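Local coordinates for delta-1-pyrroline-5-carboxylate dehydrogenase, mitochondrial (Mus musculus, PDB 4E3X), which oxidises L-glutamate gamma-semialdehyde to L-glutamate with NAD+, the second step in the breakdown of proline to glutamate, at residues 296-301 and 307-312; 203-208 and 267-272; 100-105 and 262-267; 106-111 and 258-263. One frame throughout, in Å; residues are numbered along the deposited sequence. Where two conformers were deposited one is given.

Overall arrangement
The four contacts lie around the five-stranded parallel sheet of the Rossmann-like NAD-binding domain. Contact 2 sits on its middle strand, 203-207. Contact 1 involves one outermost strand of this sheet, 310-314, and contact 4 the other, 259-261; their centres are about 19 Å apart. Contacts 3 and 4 share helix 99-118, V262 and P263, with centres about 10 Å apart. Contacts 2 and 3 share P267 and helix 266-274, with centres about 8 Å apart. Along the chain, 100-105 and 106-111 come first, then 203-208, then 258-272, and contact 1 last. A hydrogen bond from Q297 to D271 links contacts 1 and 2. Contacts 1, 2 and 4 each join a helix to a strand; contact 3 joins helix 99-118 to the loop leading into helix 266-274.

Contact 1. Residues 296-301 and 307-312; sequences RQVAQN and TFPRLA. With PRO (proline), chain I.
V298 meets P309 and L311 with its two methyl groups, one for each partner. CG1 lies anti to the backbone N (chi1 167°), which sends it to the proline ring. There it comes 3.9 Å from P309 CG, with CB and CD of the ring only slightly farther. CG2, beside the backbone N, meets L311 CD1 at 4.1 Å. V298 and P309 are buried, and this is the close-packed part of the contact.

Q300, on the helix but turned from the strand, is exposed. R296 and A299 face the second subunit: R296 makes a salt bridge with D303 of that subunit, and A299 packs on its A299.

F308 turns its ring to a bound proline rather than to the helix. The ligand's CG stands 3.7 Å above one face of the ring, offset toward the rim. The ligand is also hydrogen-bonded to L302 O and to K292 NZ of the second subunit. The F308 ring meets F291 of the second subunit edge-to-face. An alanine at F308 would probably leave the CG edge of the bound proline without the ring face it rests on, and F291 of the second subunit without its aromatic partner.

Helix 288-300 and strand 310-314 close the beta-alpha-beta unit that starts at strand 279-285, the repeating motif of the Rossmann-like NAD-binding fold.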
# COMPACT_ATOMS: atom_id res chain seq x y z
N ARG B 296 -7.37 14.81 3.33
CA ARG B 296 -8.50 15.53 2.77
C ARG B 296 -8.09 16.54 1.69
O ARG B 296 -8.81 16.77 0.73
CB ARG B 296 -9.31 16.20 3.90
CG ARG B 296 -10.12 15.20 4.75
CD ARG B 296 -10.86 15.87 5.91
NE ARG B 296 -12.04 15.10 6.35
CZ ARG B 296 -12.25 14.65 7.59
NH1 ARG B 296 -11.37 14.85 8.55
NH2 ARG B 296 -13.36 13.97 7.86
N GLN B 297 -6.91 17.15 1.85
CA GLN B 297 -6.41 18.04 0.81
C GLN B 297 -6.13 17.30 -0.49
O GLN B 297 -6.44 17.78 -1.58
CB GLN B 297 -5.16 18.78 1.27
CG GLN B 297 -5.46 19.84 2.31
CD GLN B 297 -4.26 20.70 2.63
OE1 GLN B 297 -3.23 20.20 3.07
NE2 GLN B 297 -4.40 22.01 2.42
N VAL B 298 -5.57 16.10 -0.37
CA VAL B 298 -5.35 15.29 -1.56
C VAL B 298 -6.68 14.91 -2.21
O VAL B 298 -6.84 15.00 -3.43
CB VAL B 298 -4.52 14.04 -1.22
CG1 VAL B 298 -4.56 13.05 -2.37
CG2 VAL B 298 -3.09 14.45 -0.89
N ALA B 299 -7.66 14.52 -1.41
CA ALA B 299 -8.96 14.17 -1.95
C ALA B 299 -9.61 15.37 -2.66
O ALA B 299 -10.18 15.22 -3.74
CB ALA B 299 -9.86 13.64 -0.88
N GLN B 300 -9.52 16.55 -2.05
CA GLN B 300 -10.08 17.76 -2.63
C GLN B 300 -9.48 18.03 -4.00
O GLN B 300 -10.18 18.43 -4.93
CB GLN B 300 -9.83 18.95 -1.70
CG GLN B 300 -10.29 20.31 -2.24
CD GLN B 300 -9.85 21.48 -1.37
OE1 GLN B 300 -8.81 21.42 -0.70
NE2 GLN B 300 -10.64 22.55 -1.37
N ASN B 301 -8.18 17.81 -4.12
CA ASN B 301 -7.46 18.11 -5.35
C ASN B 301 -7.27 16.91 -6.27
O ASN B 301 -6.45 16.95 -7.19
CB ASN B 301 -6.11 18.76 -5.03
CG ASN B 301 -6.26 20.20 -4.59
OD1 ASN B 301 -7.35 20.78 -4.68
ND2 ASN B 301 -5.17 20.78 -4.10
N THR B 307 -1.33 11.04 -11.05
CA THR B 307 -1.72 9.72 -10.59
C THR B 307 -2.34 9.82 -9.20
O THR B 307 -2.58 10.92 -8.71
CB THR B 307 -0.54 8.71 -10.62
OG1 THR B 307 -1.04 7.38 -10.42
CG2 THR B 307 0.50 9.04 -9.55
N PHE B 308 -2.62 8.68 -8.59
CA PHE B 308 -3.24 8.66 -7.27
C PHE B 308 -2.15 8.70 -6.20
O PHE B 308 -1.38 7.74 -6.08
CB PHE B 308 -4.10 7.40 -7.13
CG PHE B 308 -5.29 7.39 -8.05
CD1 PHE B 308 -5.22 6.78 -9.29
CD2 PHE B 308 -6.45 8.05 -7.69
CE1 PHE B 308 -6.31 6.81 -10.15
CE2 PHE B 308 -7.55 8.07 -8.54
CZ PHE B 308 -7.48 7.45 -9.77
N PRO B 309 -2.09 9.79 -5.42
CA PRO B 309 -1.00 9.86 -4.43
C PRO B 309 -1.12 8.80 -3.34
O PRO B 309 -2.23 8.39 -2.97
CB PRO B 309 -1.13 11.28 -3.85
CG PRO B 309 -1.84 12.07 -4.95
CD PRO B 309 -2.83 11.07 -5.51
N ARG B 310 0.03 8.37 -2.83
CA ARG B 310 0.11 7.39 -1.76
C ARG B 310 0.43 8.06 -0.45
O ARG B 310 1.49 8.68 -0.31
CB ARG B 310 1.20 6.37 -2.06
CG ARG B 310 0.91 5.55 -3.28
CD ARG B 310 2.00 4.54 -3.54
NE ARG B 310 1.70 3.74 -4.72
CZ ARG B 310 2.38 2.66 -5.08
NH1 ARG B 310 3.41 2.25 -4.35
NH2 ARG B 310 2.04 2.00 -6.18
N LEU B 311 -0.48 7.94 0.51
CA LEU B 311 -0.27 8.53 1.82
C LEU B 311 0.16 7.48 2.83
O LEU B 311 -0.49 6.46 2.98
CB LEU B 311 -1.53 9.24 2.28
CG LEU B 311 -1.53 10.71 1.88
CD1 LEU B 311 -1.58 10.88 0.38
CD2 LEU B 311 -2.67 11.42 2.55
N ALA B 312 1.28 7.75 3.50
CA ALA B 312 1.76 6.89 4.58
C ALA B 312 1.82 7.75 5.83
O ALA B 312 2.36 8.86 5.79
CB ALA B 312 3.13 6.32 4.25
N PRO I . -6.29 12.43 -11.12
CA PRO I . -6.58 11.99 -12.48
C PRO I . -8.04 12.26 -12.81
O PRO I . -8.78 12.71 -11.94
CB PRO I . -6.33 10.48 -12.41
CG PRO I . -5.46 10.27 -11.23
CD PRO I . -5.93 11.30 -10.25
OXT PRO I . -8.49 12.05 -13.93

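Contact 2. Residues 203-208 and 267-272; sequences FVAAIS and PTFGDT
A205, A206 and I207 meet the F269 ring in turn as strand 203-207 runs under the helix. A205 comes first: its CB lies 3.9 Å from F269 CE2. A206 points its CB away, and its carbonyl O only grazes the ring. I207 makes the closest approach, with CG1 at 3.6 Å from F269 CE2. Its CD1 follows at 3.8 Å from the same F269 CE2, and both isoleucine atoms also lie near F269 CD2. S208, next in sequence, belongs to the NAD+-binding site; its OG is hydrogen-bonded to W232 NE1.

F269 holds its CG anti to the backbone N (chi1 -177°), and the ring reaches from the helix down to the strand. A leucine at F269 would probably leave a gap over A205 and weaken the grip on I207. Within the helix, T272 OG1 gives a hydrogen bond to T268 O at 2.8 Å, on the opposite face of that carbonyl from T272 N.

The helical segment 267-272 runs nearly antiparallel to the strand, at 164°, with the axes 10.4 Å apart. F269 also touches L231 and K233 of strand 230-233, while T272 packs on helix 99-118, and D271 is hydrogen-bonded to Q297 of helix 288-300.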
# COMPACT_ATOMS: atom_id res chain seq x y z
N PHE B 203 6.81 13.61 -7.26
CA PHE B 203 7.69 13.78 -6.10
C PHE B 203 6.96 13.34 -4.84
O PHE B 203 5.73 13.29 -4.81
CB PHE B 203 8.14 15.24 -5.95
CG PHE B 203 7.06 16.17 -5.48
CD1 PHE B 203 6.14 16.69 -6.38
CD2 PHE B 203 6.93 16.50 -4.13
CE1 PHE B 203 5.12 17.54 -5.95
CE2 PHE B 203 5.92 17.35 -3.70
CZ PHE B 203 5.01 17.87 -4.61
N VAL B 204 7.74 13.03 -3.81
CA VAL B 204 7.23 12.63 -2.51
C VAL B 204 7.51 13.74 -1.50
O VAL B 204 8.61 14.31 -1.49
CB VAL B 204 7.91 11.31 -2.06
CG1 VAL B 204 7.54 10.96 -0.62
CG2 VAL B 204 7.58 10.18 -3.03
N ALA B 205 6.52 14.06 -0.68
CA ALA B 205 6.71 15.00 0.42
C ALA B 205 6.95 14.23 1.71
O ALA B 205 6.13 13.39 2.09
CB ALA B 205 5.48 15.89 0.55
N ALA B 206 8.06 14.51 2.38
CA ALA B 206 8.39 13.84 3.65
C ALA B 206 8.28 14.85 4.79
O ALA B 206 8.86 15.93 4.73
CB ALA B 206 9.80 13.26 3.62
N ILE B 207 7.50 14.50 5.80
CA ILE B 207 7.21 15.39 6.92
C ILE B 207 7.53 14.66 8.22
O ILE B 207 6.84 13.71 8.58
CB ILE B 207 5.72 15.80 6.89
CG1 ILE B 207 5.39 16.57 5.60
CG2 ILE B 207 5.36 16.59 8.15
CD1 ILE B 207 3.91 16.73 5.33
N SER B 208 8.59 15.10 8.89
CA SER B 208 9.15 14.34 10.01
C SER B 208 8.95 15.02 11.37
O SER B 208 8.80 16.24 11.44
CB SER B 208 10.62 14.03 9.76
OG SER B 208 11.37 15.21 9.51
N PRO B 267 1.23 24.10 7.68
CA PRO B 267 0.09 24.26 6.77
C PRO B 267 0.51 24.75 5.38
O PRO B 267 0.00 24.26 4.38
CB PRO B 267 -0.77 25.29 7.49
CG PRO B 267 -0.51 25.00 8.95
CD PRO B 267 0.97 24.71 9.00
N THR B 268 1.46 25.68 5.33
CA THR B 268 1.94 26.20 4.06
C THR B 268 2.57 25.09 3.20
O THR B 268 2.31 24.99 1.99
CB THR B 268 2.97 27.31 4.28
OG1 THR B 268 2.39 28.35 5.08
CG2 THR B 268 3.43 27.91 2.96
N PHE B 269 3.39 24.25 3.82
CA PHE B 269 4.02 23.14 3.14
C PHE B 269 2.96 22.18 2.59
O PHE B 269 3.00 21.80 1.42
CB PHE B 269 4.97 22.41 4.09
CG PHE B 269 5.73 21.29 3.45
CD1 PHE B 269 6.87 21.55 2.71
CD2 PHE B 269 5.30 19.98 3.57
CE1 PHE B 269 7.57 20.52 2.10
CE2 PHE B 269 5.99 18.96 2.98
CZ PHE B 269 7.12 19.22 2.24
N GLY B 270 2.00 21.81 3.43
CA GLY B 270 0.95 20.91 3.02
C GLY B 270 0.12 21.48 1.88
O GLY B 270 -0.18 20.77 0.91
N ASP B 271 -0.22 22.76 1.97
CA ASP B 271 -0.99 23.44 0.92
C ASP B 271 -0.25 23.37 -0.41
O ASP B 271 -0.83 23.10 -1.46
CB ASP B 271 -1.23 24.92 1.24
CG ASP B 271 -2.14 25.15 2.43
OD1 ASP B 271 -2.74 24.19 2.96
OD2 ASP B 271 -2.28 26.33 2.81
N THR B 272 1.05 23.66 -0.35
CA THR B 272 1.85 23.71 -1.58
C THR B 272 1.99 22.33 -2.22
O THR B 272 1.73 22.17 -3.42
CB THR B 272 3.23 24.31 -1.32
OG1 THR B 272 3.10 25.58 -0.68
CG2 THR B 272 3.98 24.47 -2.64

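Contact 3. Residues 100-105 and 262-267; sequences ALLNRA and VPADGP
L102 reaches from helix 99-118 to V262 and A264 by its two methyl groups. Its CB and CG carry the branches forward without meeting the other segment themselves. CG stands anti to the carbonyl carbon (chi1 -69°), and beyond it the side chain divides. CD1 goes to A264, whose CB is 4.4 Å away, and also packs on T272. CD2 goes to V262. It lies 3.8 Å from V262 CB and 3.9 Å from V262 CG2, so it rests against the branch point of the valine and not just one methyl. The two side chains cross obliquely. CD2 also packs on the F269 ring.

One helical turn further on, A105 adds a looser touch, with its CB 4.4 Å from V262 CG1. L101, on the neighbouring face of the helix, packs instead on C66, V68 and V73.

Segment 262-267 leads from strand 259-261 into helix 266-274. D265 is the N-cap of that helix: its side chain caps the backbone N of T268, and OD2 is also hydrogen-bonded to T268 OG1.

All the side-chain atoms that meet between the two segments are carbon, and the four residues are buried. Between these segments the contact is therefore purely apolar, resting on shape and the exclusion of water; the nearby directional link is from A105 O to Q260.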
# COMPACT_ATOMS: atom_id res chain seq x y z
N ALA B 100 6.87 30.06 -3.21
CA ALA B 100 7.71 30.13 -4.41
C ALA B 100 8.90 29.16 -4.33
O ALA B 100 9.20 28.46 -5.31
CB ALA B 100 8.20 31.55 -4.62
N LEU B 101 9.58 29.14 -3.19
CA LEU B 101 10.75 28.29 -3.06
C LEU B 101 10.36 26.82 -3.08
O LEU B 101 11.05 25.99 -3.68
CB LEU B 101 11.55 28.62 -1.80
CG LEU B 101 12.82 27.79 -1.59
CD1 LEU B 101 13.75 27.94 -2.79
CD2 LEU B 101 13.50 28.23 -0.31
N LEU B 102 9.24 26.49 -2.44
CA LEU B 102 8.77 25.11 -2.46
C LEU B 102 8.46 24.67 -3.89
O LEU B 102 8.80 23.57 -4.29
CB LEU B 102 7.55 24.96 -1.55
CG LEU B 102 7.82 25.09 -0.05
CD1 LEU B 102 6.51 25.07 0.70
CD2 LEU B 102 8.76 23.98 0.46
N ASN B 103 7.80 25.54 -4.65
CA ASN B 103 7.50 25.19 -6.03
C ASN B 103 8.76 25.08 -6.90
O ASN B 103 8.84 24.22 -7.77
CB ASN B 103 6.46 26.14 -6.62
CG ASN B 103 5.04 25.79 -6.17
OD1 ASN B 103 4.31 26.63 -5.64
ND2 ASN B 103 4.66 24.54 -6.36
N ARG B 104 9.74 25.94 -6.64
CA ARG B 104 11.03 25.84 -7.32
C ARG B 104 11.70 24.51 -6.99
O ARG B 104 12.29 23.87 -7.87
CB ARG B 104 11.94 26.97 -6.88
CG ARG B 104 13.27 26.94 -7.58
CD ARG B 104 13.72 28.33 -7.89
NE ARG B 104 14.37 28.96 -6.74
CZ ARG B 104 15.61 28.69 -6.37
NH1 ARG B 104 16.31 27.79 -7.03
NH2 ARG B 104 16.15 29.31 -5.33
N ALA B 105 11.60 24.10 -5.73
CA ALA B 105 12.18 22.84 -5.30
C ALA B 105 11.52 21.65 -5.98
O ALA B 105 12.20 20.71 -6.39
CB ALA B 105 12.08 22.70 -3.79
N VAL B 262 13.85 21.47 2.96
CA VAL B 262 12.93 22.60 2.95
C VAL B 262 12.06 22.71 4.20
O VAL B 262 10.86 22.44 4.17
CB VAL B 262 12.07 22.63 1.66
CG1 VAL B 262 12.92 23.06 0.48
CG2 VAL B 262 11.43 21.27 1.39
N PRO B 263 12.67 23.15 5.31
CA PRO B 263 11.87 23.59 6.46
C PRO B 263 10.80 24.57 6.01
O PRO B 263 11.04 25.35 5.08
CB PRO B 263 12.89 24.32 7.34
CG PRO B 263 14.23 23.76 6.93
CD PRO B 263 14.11 23.44 5.48
N ALA B 264 9.64 24.55 6.65
CA ALA B 264 8.53 25.38 6.21
C ALA B 264 7.45 25.38 7.29
O ALA B 264 7.39 24.48 8.13
CB ALA B 264 7.95 24.84 4.90
N ASP B 265 6.60 26.39 7.24
CA ASP B 265 5.38 26.37 8.03
C ASP B 265 4.57 25.12 7.62
O ASP B 265 4.44 24.82 6.44
CB ASP B 265 4.59 27.65 7.76
CG ASP B 265 3.21 27.61 8.37
OD1 ASP B 265 3.11 27.75 9.61
OD2 ASP B 265 2.23 27.48 7.61
N GLY B 266 4.05 24.39 8.60
CA GLY B 266 3.37 23.13 8.31
C GLY B 266 2.21 23.25 7.34
O GLY B 266 2.19 22.58 6.31
N PRO B 267 1.23 24.10 7.68
CA PRO B 267 0.09 24.26 6.77
C PRO B 267 0.51 24.75 5.38
O PRO B 267 0.00 24.26 4.38
CB PRO B 267 -0.77 25.29 7.49
CG PRO B 267 -0.51 25.00 8.95
CD PRO B 267 0.97 24.71 9.00

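Contact 4. Residues 106-111 and 258-263; sequences IDAALA and IIQFVP
A108 and A109 of helix 99-118 receive the amide end of Q260, the third residue of segment 258-263. I258 begins the segment with its CA 5.9 Å from A109 CA, the closest pass of the two backbones. Its side chain packs on A112 and W116, further along the same helix. I259 turns its CB away from the helix.

Strand 259-261 is the outermost strand of the parallel sheet of the Rossmann-like domain. It pairs with strand 230-233 through backbone bonds of I258, Q260 and V262 to V230 and W232, and F261 is also bonded to V67 by backbone.

Q260 points its CB toward the helix, and its chain bends at chi2 (-74°), bringing NE2 up against the helical backbone. NE2 stands 3.6 Å from A109 N. It is 3.8 Å from A108 CB. NE2 and A109 N are both N-H donors, so their approach is packing. Q260 NE2 gives its hydrogen bonds to A105 O, one turn earlier in the helix, and to N257 OD1, while OE1 accepts from G69 N. This buried amide thus has partners for both its nitrogen and its oxygen.

F261 meets the W232 ring edge-to-face, and P263 ends the segment against C66 of strand 62-68.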
# COMPACT_ATOMS: atom_id res chain seq x y z
N ILE B 106 10.19 21.70 -6.10
CA ILE B 106 9.46 20.66 -6.84
C ILE B 106 9.94 20.58 -8.28
O ILE B 106 10.26 19.50 -8.78
CB ILE B 106 7.93 20.92 -6.80
CG1 ILE B 106 7.38 20.70 -5.39
CG2 ILE B 106 7.21 20.03 -7.82
CD1 ILE B 106 5.97 21.24 -5.18
N ASP B 107 9.98 21.72 -8.96
CA ASP B 107 10.36 21.73 -10.37
C ASP B 107 11.75 21.13 -10.57
O ASP B 107 11.96 20.34 -11.49
CB ASP B 107 10.31 23.15 -10.95
CG ASP B 107 8.92 23.75 -10.94
OD1 ASP B 107 7.94 23.02 -10.67
OD2 ASP B 107 8.81 24.96 -11.21
N ALA B 108 12.69 21.51 -9.71
CA ALA B 108 14.06 21.04 -9.85
C ALA B 108 14.18 19.56 -9.52
O ALA B 108 14.93 18.83 -10.16
CB ALA B 108 15.01 21.86 -8.98
N ALA B 109 13.42 19.11 -8.51
CA ALA B 109 13.40 17.69 -8.18
C ALA B 109 12.86 16.87 -9.36
O ALA B 109 13.43 15.84 -9.74
CB ALA B 109 12.55 17.45 -6.93
N LEU B 110 11.75 17.33 -9.94
CA LEU B 110 11.15 16.62 -11.07
C LEU B 110 12.11 16.51 -12.25
O LEU B 110 12.15 15.48 -12.93
CB LEU B 110 9.84 17.28 -11.51
CG LEU B 110 8.72 17.18 -10.47
CD1 LEU B 110 7.56 18.03 -10.91
CD2 LEU B 110 8.32 15.72 -10.24
N ALA B 111 12.89 17.56 -12.49
CA ALA B 111 13.85 17.57 -13.59
C ALA B 111 15.01 16.60 -13.36
O ALA B 111 15.69 16.22 -14.31
CB ALA B 111 14.37 18.98 -13.84
N ILE B 258 17.67 15.47 -5.40
CA ILE B 258 17.00 14.23 -5.02
C ILE B 258 16.25 14.37 -3.69
O ILE B 258 15.11 13.92 -3.55
CB ILE B 258 17.97 13.04 -5.00
CG1 ILE B 258 18.72 12.94 -6.34
CG2 ILE B 258 17.24 11.73 -4.65
CD1 ILE B 258 17.83 13.01 -7.60
N ILE B 259 16.89 15.00 -2.70
CA ILE B 259 16.20 15.41 -1.49
C ILE B 259 16.42 16.91 -1.33
O ILE B 259 17.56 17.36 -1.23
CB ILE B 259 16.67 14.67 -0.22
CG1 ILE B 259 16.38 13.16 -0.33
CG2 ILE B 259 15.96 15.25 1.01
CD1 ILE B 259 16.93 12.36 0.83
N GLN B 260 15.33 17.68 -1.37
CA GLN B 260 15.38 19.11 -1.13
C GLN B 260 15.13 19.35 0.36
O GLN B 260 14.17 18.81 0.93
CB GLN B 260 14.32 19.83 -1.98
CG GLN B 260 14.28 19.38 -3.44
CD GLN B 260 15.44 19.88 -4.29
OE1 GLN B 260 16.59 19.90 -3.85
NE2 GLN B 260 15.15 20.27 -5.53
N PHE B 261 16.01 20.11 1.00
CA PHE B 261 15.93 20.34 2.43
C PHE B 261 15.13 21.62 2.63
O PHE B 261 15.66 22.73 2.46
CB PHE B 261 17.33 20.45 3.03
CG PHE B 261 17.35 20.44 4.53
CD1 PHE B 261 17.31 19.23 5.22
CD2 PHE B 261 17.44 21.63 5.26
CE1 PHE B 261 17.32 19.22 6.61
CE2 PHE B 261 17.46 21.62 6.64
CZ PHE B 261 17.40 20.41 7.32
N VAL B 262 13.85 21.47 2.96
CA VAL B 262 12.93 22.60 2.95
C VAL B 262 12.06 22.71 4.20
O VAL B 262 10.86 22.44 4.17
CB VAL B 262 12.07 22.63 1.66
CG1 VAL B 262 12.92 23.06 0.48
CG2 VAL B 262 11.43 21.27 1.39
N PRO B 263 12.67 23.15 5.31
CA PRO B 263 11.87 23.59 6.46
C PRO B 263 10.80 24.57 6.01
O PRO B 263 11.04 25.35 5.08
CB PRO B 263 12.89 24.32 7.34
CG PRO B 263 14.23 23.76 6.93
CD PRO B 263 14.11 23.44 5.48